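Local coordinates for iron-rich dpsA-homolog protein (Halobacterium salinarum, PDB 1TKP), which oxidises ferrous iron and stores it as a ferric mineral inside a hollow dodecameric shell, thereby protecting DNA from oxidative damage, at the interface of chains A and B. Numbering follows the deposited sequence. Chains: chain A/B, Iron-rich dpsA-homolog protein.

The interface of chains A and B. Residues chain A 82-83, 86, 92-94; chain B 53-54, 110.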
loop_
_atom_site.group_PDB
_atom_site.type_symbol
_atom_site.label_atom_id
_atom_site.label_comp_id
_atom_site.label_asym_id
_atom_site.label_seq_id
_atom_site.Cartn_x
_atom_site.Cartn_y
_atom_site.Cartn_z
ATOM N N ALA A 82 10.588 -6.352 28.023
ATOM C CA ALA A 82 11.597 -7.426 28.008
ATOM C C ALA A 82 12.884 -6.951 27.346
ATOM O O ALA A 82 14.010 -7.292 27.784
ATOM C CB ALA A 82 11.082 -8.699 27.294
ATOM N N GLU A 83 12.733 -6.271 26.213
ATOM C CA GLU A 83 13.934 -5.865 25.409
ATOM C C GLU A 83 14.666 -4.830 26.176
ATOM O O GLU A 83 15.911 -4.856 26.174
ATOM C CB GLU A 83 13.569 -5.316 24.030
ATOM C CG GLU A 83 13.401 -6.497 23.090
ATOM C CD GLU A 83 12.694 -6.232 21.779
ATOM O OE1 GLU A 83 12.299 -7.237 21.085
ATOM O OE2 GLU A 83 12.532 -5.043 21.392
ATOM N N GLN A 86 16.627 -6.402 28.859
ATOM C CA GLN A 86 17.850 -6.970 28.348
ATOM C C GLN A 86 18.883 -5.903 28.032
ATOM O O GLN A 86 20.087 -6.065 28.222
ATOM C CB GLN A 86 17.563 -7.796 27.080
ATOM C CG GLN A 86 18.367 -9.076 27.149
ATOM C CD GLN A 86 19.732 -8.918 26.540
ATOM O OE1 GLN A 86 20.610 -9.816 26.689
ATOM N NE2 GLN A 86 19.914 -7.827 25.755
ATOM N N PRO A 92 15.106 -10.773 31.191
ATOM C CA PRO A 92 13.638 -10.645 31.282
ATOM C C PRO A 92 13.061 -11.986 31.641
ATOM O O PRO A 92 13.485 -12.942 31.069
ATOM C CB PRO A 92 13.220 -10.257 29.876
ATOM C CG PRO A 92 14.443 -10.826 28.975
ATOM C CD PRO A 92 15.652 -10.543 29.850
ATOM N N HIS A 93 12.126 -12.045 32.583
ATOM C CA HIS A 93 11.284 -13.240 32.807
ATOM C C HIS A 93 10.779 -13.828 31.491
ATOM O O HIS A 93 10.240 -13.147 30.671
ATOM C CB HIS A 93 10.079 -12.851 33.637
ATOM C CG HIS A 93 10.434 -12.303 34.982
ATOM N ND1 HIS A 93 11.537 -12.749 35.705
ATOM C CD2 HIS A 93 9.873 -11.315 35.718
ATOM C CE1 HIS A 93 11.597 -12.093 36.846
ATOM N NE2 HIS A 93 10.600 -11.227 36.880
ATOM N N ALA A 94 10.875 -15.136 31.354
ATOM C CA ALA A 94 10.673 -15.746 30.057
ATOM C C ALA A 94 9.618 -16.872 30.078
ATOM O O ALA A 94 8.630 -16.756 29.368
ATOM C CB ALA A 94 12.021 -16.262 29.500
ATOM N N TRP B 53 14.877 -12.029 22.456
ATOM C CA TRP B 53 15.252 -10.955 23.318
ATOM C C TRP B 53 16.698 -11.017 23.626
ATOM O O TRP B 53 17.379 -9.973 23.665
ATOM C CB TRP B 53 14.556 -11.094 24.663
ATOM C CG TRP B 53 13.134 -10.836 24.527
ATOM C CD1 TRP B 53 12.546 -10.085 23.562
ATOM C CD2 TRP B 53 12.094 -11.314 25.358
ATOM N NE1 TRP B 53 11.191 -10.042 23.754
ATOM C CE2 TRP B 53 10.898 -10.799 24.864
ATOM C CE3 TRP B 53 12.056 -12.111 26.501
ATOM C CZ2 TRP B 53 9.654 -11.102 25.435
ATOM C CZ3 TRP B 53 10.831 -12.350 27.115
ATOM C CH2 TRP B 53 9.655 -11.841 26.580
ATOM N N ASN B 54 17.175 -12.198 23.900
ATOM C CA ASN B 54 18.504 -12.363 24.464
ATOM C C ASN B 54 19.663 -12.701 23.467
ATOM O O ASN B 54 20.810 -12.713 23.832
ATOM C CB ASN B 54 18.476 -13.511 25.420
ATOM C CG ASN B 54 17.772 -13.199 26.681
ATOM O OD1 ASN B 54 18.150 -12.277 27.391
ATOM N ND2 ASN B 54 16.729 -13.980 26.993
ATOM N N GLU B 110 15.178 -20.308 33.843
ATOM C CA GLU B 110 15.264 -18.888 33.610
ATOM C C GLU B 110 16.685 -18.353 33.268
ATOM O O GLU B 110 16.826 -17.218 32.924
ATOM C CB GLU B 110 14.537 -18.145 34.765
ATOM C CG GLU B 110 13.027 -18.272 34.506
ATOM C CD GLU B 110 12.540 -17.516 33.249
ATOM O OE1 GLU B 110 12.105 -18.100 32.168
ATOM O OE2 GLU B 110 12.622 -16.258 33.331
HETATM O O HOH W 1 13.745 -14.661 35.329
HETATM O O HOH W 2 15.268 -14.276 29.372
#
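The indole of B:Trp53 lies flat beneath the methyl group of A:Ala82, whose CB stands over the centre of the ring system, 3.2 Å from the centroid of the six-membered ring, in a tight CH-pi contact. Apolar neighbours flank the indole: A:Pro92 passes alongside it, CG 3.7 Å from CE3 of B:Trp53, while on the pyrrole side the CG methylene of A:Glu83 comes equally near to CD1. The carboxylate of A:Glu83, an iron ligand at the ferroxidase centre shared between two subunits, stands steeply to the indole, the planes 78° apart. With B:Trp53 replaced by an alanine, the A:Ala82 methyl and the A:Pro92 ring would probably lose their aromatic partner, leaving a gap beside this iron ligand. Next along the helix, the CG of A:Gln86 packs against the amide oxygen OD1 of B:Asn54, the two amide planes being strongly inclined to each other. Both B:Trp53 and A:Gln86 take part in iron translocation.

Polar contacts gather around the loop of chain A. The backbone N of A:Ala94 donates to carboxylate oxygen OE2 of B:Glu110 (2.9 Å), on its syn side and 20° out of plane; a bend at chi2 (-67°) in B:Glu110 turns the carboxylate towards this loop. A water in the plane of the A:His93 ring links ND1 to the same OE2, which thus meets both the N-H and this water. A second water joins ND2 of B:Asn54 to the carbonyl oxygen of A:Pro92.

The patch, one half of a two-fold pair within the dodecamer, sets the end of helix 24-54 of chain B, and its loop between helices 96-102 and 115-142, against the end of helix 60-87 and the following loop of chain A.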